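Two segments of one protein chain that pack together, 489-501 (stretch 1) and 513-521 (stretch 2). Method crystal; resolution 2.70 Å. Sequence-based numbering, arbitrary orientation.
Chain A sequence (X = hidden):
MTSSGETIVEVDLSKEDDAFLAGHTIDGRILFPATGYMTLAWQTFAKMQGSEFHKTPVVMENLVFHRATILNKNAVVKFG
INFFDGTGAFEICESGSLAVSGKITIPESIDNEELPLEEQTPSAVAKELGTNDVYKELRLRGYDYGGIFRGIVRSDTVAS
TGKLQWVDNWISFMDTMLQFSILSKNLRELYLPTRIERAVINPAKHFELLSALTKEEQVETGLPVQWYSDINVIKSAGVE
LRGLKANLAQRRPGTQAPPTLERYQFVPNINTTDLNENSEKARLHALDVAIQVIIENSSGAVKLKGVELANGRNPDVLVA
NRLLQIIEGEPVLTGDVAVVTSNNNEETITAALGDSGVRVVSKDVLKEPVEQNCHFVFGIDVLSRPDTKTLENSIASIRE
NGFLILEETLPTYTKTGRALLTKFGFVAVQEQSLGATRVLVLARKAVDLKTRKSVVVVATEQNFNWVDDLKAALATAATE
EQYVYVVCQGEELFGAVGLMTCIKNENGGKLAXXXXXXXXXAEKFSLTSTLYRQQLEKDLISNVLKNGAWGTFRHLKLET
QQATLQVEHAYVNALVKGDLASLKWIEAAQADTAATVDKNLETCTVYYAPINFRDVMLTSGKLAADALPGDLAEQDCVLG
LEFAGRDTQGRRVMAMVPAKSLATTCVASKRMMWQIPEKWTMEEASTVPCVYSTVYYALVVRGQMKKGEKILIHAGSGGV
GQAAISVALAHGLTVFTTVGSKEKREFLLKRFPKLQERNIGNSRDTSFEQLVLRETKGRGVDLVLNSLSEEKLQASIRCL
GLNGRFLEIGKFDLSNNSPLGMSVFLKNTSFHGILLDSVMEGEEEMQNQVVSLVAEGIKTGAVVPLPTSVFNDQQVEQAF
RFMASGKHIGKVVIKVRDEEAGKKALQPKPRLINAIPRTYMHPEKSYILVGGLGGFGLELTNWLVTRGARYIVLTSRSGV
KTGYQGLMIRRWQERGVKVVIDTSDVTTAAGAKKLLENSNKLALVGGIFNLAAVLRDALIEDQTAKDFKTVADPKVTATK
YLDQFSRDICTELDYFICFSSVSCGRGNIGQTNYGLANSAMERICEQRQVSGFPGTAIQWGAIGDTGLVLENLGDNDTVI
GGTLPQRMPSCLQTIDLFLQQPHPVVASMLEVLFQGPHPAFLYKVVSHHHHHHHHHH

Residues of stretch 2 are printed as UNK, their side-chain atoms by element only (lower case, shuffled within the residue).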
ATOM      1  N   GLN A 489     -34.102 -49.210  58.868  1.00 60.48           N
ATOM      2  CA  GLN A 489     -33.347 -50.460  58.880  1.00 69.00           C
ATOM      3  C   GLN A 489     -33.609 -51.320  57.642  1.00 75.33           C
ATOM      4  O   GLN A 489     -34.745 -51.708  57.371  1.00 74.48           O
ATOM      5  CB  GLN A 489     -33.684 -51.263  60.138  1.00 69.98           C
ATOM      6  CG  GLN A 489     -32.921 -52.571  60.259  1.00 72.31           C
ATOM      7  CD  GLN A 489     -32.978 -53.162  61.657  1.00 71.20           C
ATOM      8  OE1 GLN A 489     -33.610 -52.607  62.556  1.00 70.93           O
ATOM      9  NE2 GLN A 489     -32.314 -54.295  61.845  1.00 71.66           N
ATOM     10  N   GLY A 490     -32.541 -51.626  56.909  1.00127.06           N
ATOM     11  CA  GLY A 490     -32.612 -52.513  55.760  1.00133.81           C
ATOM     12  C   GLY A 490     -33.583 -52.078  54.681  1.00137.94           C
ATOM     13  O   GLY A 490     -34.363 -52.886  54.177  1.00141.53           O
ATOM     14  N   GLU A 491     -33.532 -50.799  54.324  1.00106.60           N
ATOM     15  CA  GLU A 491     -34.417 -50.251  53.301  1.00107.06           C
ATOM     16  C   GLU A 491     -33.665 -49.786  52.055  1.00107.04           C
ATOM     17  O   GLU A 491     -32.616 -49.149  52.147  1.00105.58           O
ATOM     18  CB  GLU A 491     -35.225 -49.088  53.874  1.00106.75           C
ATOM     19  CG  GLU A 491     -36.204 -49.487  54.962  1.00108.46           C
ATOM     20  CD  GLU A 491     -37.301 -50.382  54.433  1.00109.88           C
ATOM     21  OE1 GLU A 491     -37.755 -50.149  53.293  1.00111.16           O
ATOM     22  OE2 GLU A 491     -37.735 -51.299  55.163  1.00109.83           O
ATOM     23  N   GLU A 492     -34.217 -50.114  50.891  1.00117.34           N
ATOM     24  CA  GLU A 492     -33.650 -49.688  49.615  1.00112.67           C
ATOM     25  C   GLU A 492     -34.207 -48.325  49.218  1.00103.97           C
ATOM     26  O   GLU A 492     -35.250 -47.897  49.712  1.00 95.92           O
ATOM     27  CB  GLU A 492     -33.934 -50.716  48.514  1.00116.55           C
ATOM     28  CG  GLU A 492     -33.154 -52.022  48.642  1.00118.72           C
ATOM     29  CD  GLU A 492     -33.561 -52.849  49.846  1.00120.33           C
ATOM     30  OE1 GLU A 492     -34.301 -52.330  50.707  1.00122.20           O
ATOM     31  OE2 GLU A 492     -33.137 -54.021  49.929  1.00118.93           O
ATOM     32  N   LEU A 493     -33.489 -47.648  48.332  1.00113.42           N
ATOM     33  CA  LEU A 493     -33.843 -46.310  47.873  1.00108.73           C
ATOM     34  C   LEU A 493     -33.918 -45.348  49.048  1.00 99.14           C
ATOM     35  O   LEU A 493     -34.719 -44.413  49.048  1.00100.33           O
ATOM     36  CB  LEU A 493     -35.181 -46.316  47.130  1.00116.16           C
ATOM     37  CG  LEU A 493     -35.232 -47.041  45.786  1.00122.33           C
ATOM     38  CD1 LEU A 493     -36.657 -47.038  45.260  1.00124.40           C
ATOM     39  CD2 LEU A 493     -34.277 -46.427  44.779  1.00121.25           C
ATOM     40  N   PHE A 494     -33.081 -45.581  50.052  1.00 72.20           N
ATOM     41  CA  PHE A 494     -32.885 -44.604  51.109  1.00 65.61           C
ATOM     42  C   PHE A 494     -31.406 -44.501  51.439  1.00 53.60           C
ATOM     43  O   PHE A 494     -30.897 -45.226  52.295  1.00 54.12           O
ATOM     44  CB  PHE A 494     -33.685 -44.970  52.360  1.00 71.99           C
ATOM     45  CG  PHE A 494     -35.167 -44.775  52.209  1.00 76.82           C
ATOM     46  CD1 PHE A 494     -35.689 -43.534  51.882  1.00 78.09           C
ATOM     47  CD2 PHE A 494     -36.038 -45.831  52.402  1.00 77.88           C
ATOM     48  CE1 PHE A 494     -37.054 -43.355  51.743  1.00 79.10           C
ATOM     49  CE2 PHE A 494     -37.401 -45.659  52.266  1.00 79.12           C
ATOM     50  CZ  PHE A 494     -37.911 -44.419  51.936  1.00 79.92           C
ATOM     51  N   GLY A 495     -30.716 -43.618  50.726  1.00 36.11           N
ATOM     52  CA  GLY A 495     -29.336 -43.307  51.033  1.00 35.14           C
ATOM     53  C   GLY A 495     -29.291 -42.501  52.311  1.00 34.73           C
ATOM     54  O   GLY A 495     -30.100 -41.591  52.497  1.00 34.74           O
ATOM     55  N   ALA A 496     -28.339 -42.815  53.181  1.00 37.29           N
ATOM     56  CA  ALA A 496     -28.280 -42.193  54.496  1.00 36.95           C
ATOM     57  C   ALA A 496     -28.063 -40.684  54.387  1.00 36.55           C
ATOM     58  O   ALA A 496     -28.675 -39.908  55.122  1.00 35.77           O
ATOM     59  CB  ALA A 496     -27.179 -42.831  55.330  1.00 37.58           C
ATOM     60  N   VAL A 497     -27.196 -40.273  53.467  1.00 34.40           N
ATOM     61  CA  VAL A 497     -26.844 -38.861  53.321  1.00 32.66           C
ATOM     62  C   VAL A 497     -28.060 -38.038  52.911  1.00 32.97           C
ATOM     63  O   VAL A 497     -28.381 -37.031  53.542  1.00 32.35           O
ATOM     64  CB  VAL A 497     -25.689 -38.687  52.310  1.00 31.50           C
ATOM     65  CG1 VAL A 497     -25.423 -37.208  52.019  1.00 30.94           C
ATOM     66  CG2 VAL A 497     -24.428 -39.358  52.835  1.00 31.42           C
ATOM     67  N   GLY A 498     -28.739 -38.472  51.855  1.00 35.54           N
ATOM     68  CA  GLY A 498     -29.903 -37.762  51.362  1.00 37.48           C
ATOM     69  C   GLY A 498     -31.016 -37.694  52.387  1.00 40.37           C
ATOM     70  O   GLY A 498     -31.609 -36.636  52.608  1.00 40.86           O
ATOM     71  N   LEU A 499     -31.289 -38.827  53.025  1.00 41.68           N
ATOM     72  CA  LEU A 499     -32.357 -38.915  54.012  1.00 40.64           C
ATOM     73  C   LEU A 499     -32.082 -37.997  55.200  1.00 40.85           C
ATOM     74  O   LEU A 499     -32.999 -37.386  55.745  1.00 41.41           O
ATOM     75  CB  LEU A 499     -32.527 -40.357  54.485  1.00 40.09           C
ATOM     76  CG  LEU A 499     -33.686 -40.613  55.455  1.00 41.66           C
ATOM     77  CD1 LEU A 499     -35.015 -40.221  54.820  1.00 42.29           C
ATOM     78  CD2 LEU A 499     -33.713 -42.065  55.913  1.00 41.36           C
ATOM     79  N   MET A 500     -30.818 -37.902  55.598  1.00 42.70           N
ATOM     80  CA  MET A 500     -30.442 -37.034  56.706  1.00 42.58           C
ATOM     81  C   MET A 500     -30.775 -35.584  56.374  1.00 46.58           C
ATOM     82  O   MET A 500     -31.388 -34.877  57.175  1.00 46.75           O
ATOM     83  CB  MET A 500     -28.952 -37.167  57.019  1.00 41.82           C
ATOM     84  CG  MET A 500     -28.514 -36.453  58.295  1.00 39.83           C
ATOM     85  SD  MET A 500     -29.179 -37.203  59.797  1.00 40.14           S
ATOM     86  CE  MET A 500     -30.618 -36.188  60.131  1.00 40.60           C
ATOM     87  N   THR A 501     -30.362 -35.147  55.187  1.00 44.42           N
ATOM     88  CA  THR A 501     -30.611 -33.784  54.728  1.00 43.71           C
ATOM     89  C   THR A 501     -32.106 -33.507  54.688  1.00 45.95           C
ATOM     90  O   THR A 501     -32.557 -32.425  55.060  1.00 47.54           O
ATOM     91  CB  THR A 501     -30.003 -33.536  53.329  1.00 42.89           C
ATOM     92  OG1 THR A 501     -28.607 -33.855  53.349  1.00 42.89           O
ATOM     93  CG2 THR A 501     -30.179 -32.082  52.903  1.00 43.22           C
ATOM     94  N   UNK A 513     -33.394 -37.562  65.185  1.00 42.16           N
ATOM     95  CA  UNK A 513     -32.152 -38.332  65.246  1.00 43.32           C
ATOM     96  C   UNK A 513     -32.241 -39.541  64.316  1.00 43.50           C
ATOM     97  O   UNK A 513     -33.084 -40.417  64.510  1.00 44.52           O
ATOM     98  c   UNK A 513     -31.796 -37.680  67.711  1.00 40.72           C
ATOM     99  c   UNK A 513     -31.068 -34.553  68.470  1.00 41.20           C
ATOM    100  c   UNK A 513     -31.861 -38.794  66.676  1.00 41.32           C
ATOM    101  n   UNK A 513     -30.494 -35.750  68.547  1.00 42.18           N
ATOM    102  n   UNK A 513     -30.926 -33.686  69.463  1.00 40.66           N
ATOM    103  n   UNK A 513     -31.792 -34.220  67.409  1.00 43.53           N
ATOM    104  c   UNK A 513     -30.581 -36.784  67.515  1.00 42.17           C
ATOM    105  N   UNK A 514     -31.359 -39.597  63.321  1.00 44.25           N
ATOM    106  CA  UNK A 514     -31.398 -40.665  62.323  1.00 43.35           C
ATOM    107  C   UNK A 514     -30.623 -41.899  62.770  1.00 43.01           C
ATOM    108  O   UNK A 514     -29.438 -41.825  63.094  1.00 40.72           O
ATOM    109  c   UNK A 514     -32.012 -41.879  59.562  1.00 43.82           C
ATOM    110  c   UNK A 514     -30.077 -40.592  58.650  1.00 41.00           C
ATOM    111  c   UNK A 514     -30.838 -40.167  60.989  1.00 41.67           C
ATOM    112  c   UNK A 514     -30.679 -41.221  59.889  1.00 42.03           C
ATOM    113  N   UNK A 515     -31.311 -43.037  62.773  1.00 49.94           N
ATOM    114  CA  UNK A 515     -30.698 -44.321  63.091  1.00 49.70           C
ATOM    115  C   UNK A 515     -30.751 -45.204  61.848  1.00 48.35           C
ATOM    116  O   UNK A 515     -31.773 -45.823  61.553  1.00 48.77           O
ATOM    117  c   UNK A 515     -31.394 -44.986  64.293  1.00 48.86           C
ATOM    118  c   UNK A 515     -30.702 -46.289  64.669  1.00 49.36           C
ATOM    119  c   UNK A 515     -31.414 -44.032  65.479  1.00 48.99           C
ATOM    120  N   UNK A 516     -29.641 -45.242  61.117  1.00 44.71           N
ATOM    121  CA  UNK A 516     -29.577 -45.934  59.833  1.00 47.20           C
ATOM    122  C   UNK A 516     -28.815 -47.254  59.956  1.00 50.96           C
ATOM    123  O   UNK A 516     -27.636 -47.268  60.309  1.00 46.52           O
ATOM    124  c   UNK A 516     -28.319 -46.465  56.809  1.00 38.97           C
ATOM    125  c   UNK A 516     -28.911 -45.037  58.786  1.00 42.57           C
ATOM    126  c   UNK A 516     -28.515 -46.878  55.505  1.00 40.91           C
ATOM    127  c   UNK A 516     -30.321 -45.331  55.293  1.00 40.21           C
ATOM    128  c   UNK A 516     -29.516 -46.307  54.745  1.00 41.48           C
ATOM    129  c   UNK A 516     -30.122 -44.925  56.599  1.00 40.53           C
ATOM    130  c   UNK A 516     -29.125 -45.492  57.372  1.00 40.59           C
ATOM    131  N   UNK A 517     -29.490 -48.360  59.660  1.00 39.51           N
ATOM    132  CA  UNK A 517     -28.886 -49.683  59.785  1.00 46.49           C
ATOM    133  C   UNK A 517     -28.974 -50.439  58.464  1.00 45.62           C
ATOM    134  O   UNK A 517     -30.056 -50.838  58.036  1.00 43.29           O
ATOM    135  c   UNK A 517     -28.905 -51.848  61.071  1.00 54.68           C
ATOM    136  c   UNK A 517     -29.508 -49.713  62.231  1.00 56.59           C
ATOM    137  c   UNK A 517     -29.558 -50.487  60.919  1.00 50.62           C
ATOM    138  N   UNK A 518     -27.824 -50.652  57.830  1.00 83.30           N
ATOM    139  CA  UNK A 518     -27.781 -51.323  56.535  1.00 94.60           C
ATOM    140  C   UNK A 518     -28.230 -52.775  56.642  1.00 99.92           C
ATOM    141  O   UNK A 518     -29.117 -53.214  55.911  1.00100.19           O
ATOM    142  n   UNK A 518     -24.122 -48.674  54.471  1.00106.71           N
ATOM    143  c   UNK A 518     -26.371 -51.265  55.943  1.00101.38           C
ATOM    144  c   UNK A 518     -25.862 -49.862  55.667  1.00105.14           C
ATOM    145  c   UNK A 518     -24.597 -49.862  54.828  1.00107.67           C
ATOM    146  o   UNK A 518     -24.056 -50.918  54.502  1.00108.14           O
ATOM    147  N   UNK A 519     -27.618 -53.516  57.559  1.00 78.54           N
ATOM    148  CA  UNK A 519     -27.905 -54.938  57.700  1.00 85.50           C
ATOM    149  C   UNK A 519     -29.285 -55.127  58.322  1.00 91.70           C
ATOM    150  O   UNK A 519     -29.544 -54.640  59.423  1.00 96.03           O
ATOM    151  o   UNK A 519     -27.732 -57.640  57.689  1.00 80.25           O
ATOM    152  c   UNK A 519     -26.818 -57.122  58.364  1.00 80.46           C
ATOM    153  o   UNK A 519     -25.895 -57.782  58.886  1.00 79.09           O
ATOM    154  c   UNK A 519     -26.839 -55.621  58.556  1.00 81.15           C
ATOM    155  N   UNK A 520     -30.167 -55.838  57.627  1.00 83.55           N
ATOM    156  CA  UNK A 520     -31.534 -56.008  58.109  1.00 86.55           C
ATOM    157  C   UNK A 520     -31.605 -56.983  59.282  1.00 85.48           C
ATOM    158  O   UNK A 520     -32.591 -57.003  60.018  1.00 81.19           O
ATOM    159  c   UNK A 520     -32.433 -56.483  56.978  1.00 91.34           C
ATOM    160  N   UNK A 521     -30.564 -57.794  59.451  1.00123.71           N
ATOM    161  CA  UNK A 521     -30.495 -58.709  60.585  1.00120.59           C
ATOM    162  C   UNK A 521     -29.675 -58.054  61.694  1.00116.70           C
ATOM    163  O   UNK A 521     -28.445 -58.092  61.683  1.00117.65           O
ATOM    164  c   UNK A 521     -28.492 -60.008  59.652  1.00112.92           C
ATOM    165  c   UNK A 521     -29.906 -60.063  60.179  1.00117.30           C
ATOM    166  c   UNK A 521     -28.239 -61.104  58.634  1.00112.23           C
ATOM    167  n   UNK A 521     -26.682 -61.942  56.880  1.00117.24           N
ATOM    168  c   UNK A 521     -26.926 -60.887  57.902  1.00114.27           C
TER
HETATM  169  O   HOH W   1     -31.286 -49.476  55.471  1.00 33.80           O

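Position 513 carries three carbons, a nitrogen, then a carbon holding two more nitrogens. That guanidinium pattern is arginine. Arg513 lies in the strand, its CA-to-CB bond points away from stretch 1, and its polar end is served outside this contact.

Position 514 has four carbons, forked at the second, and its CA-to-CB bond points toward the helix. Its CB lies 3.6 Å from SD of Met500. A fork one carbon beyond CB makes it leucine. Leu514 CD1 then sits 4.0 Å from Leu499 CD2, and its CD2 3.9 Å from Ala496 O, so one branched side chain meets three helix residues.

Position 515 shows three carbons, one carrying the other two, and its CA-to-CB bond points away. Branching at CB with no oxygen gives valine; Val515 continues the strand's alternation and makes no contact here.

At 516, one carbon leads to a ring of six carbons, one face of it against Ala496, with no hydroxyl oxygen: phenylalanine. Ala496 CB stands 3.8 Å from the centroid of the Phe516 ring, 10° off the ring normal, a CH-pi contact over the face. At the ring edge, Phe494 O comes within 3.0 Å of Phe516 CZ.

Position 517 again has three carbons, branched at the first, with its CB 4.0 Å from Gln489 CG. It is valine. Val517 pairs with Gln489 in a parallel bridge, their side chains on the same face of the sheet, and Gly490 N donates to Val517 O at 2.8 Å. Water 1 links Val517 O (3.2 Å) to Glu491 N (2.8 Å).

Position 518 has three carbons, the third bearing one oxygen and one nitrogen: an amide, read as glutamine. The CA-to-CB bond of Gln518 points away; its backbone O receives a CA-H...O contact from Gly490 CA at 3.6 Å.

Position 519 has two carbons, the second with two oxygens, hence aspartate. Asp519 OD1 accepts a weak bond from the backbone N of position 521, at 3.3 Å.

Position 520 has one carbon, its CB 4.2 Å from Gly490 CA: alanine. An ideal CB on Gly490 would fall 2.7 Å from Ala520 CB, a clash. Gln489 NE2 donates a weak bond to Ala520 O, 3.3 Å.

Position 521 has four carbons in a row ending in nitrogen: lysine. The CA-to-CB bond of Lys521 points away.

The contact divides its work along the strand. Apolar packing under the helix is carried by Leu514 and Phe516, while backbone pairing at Val517 and a close-fitting glycine join the other end.

Stretch 2 (513-521) RLVFVQDAK
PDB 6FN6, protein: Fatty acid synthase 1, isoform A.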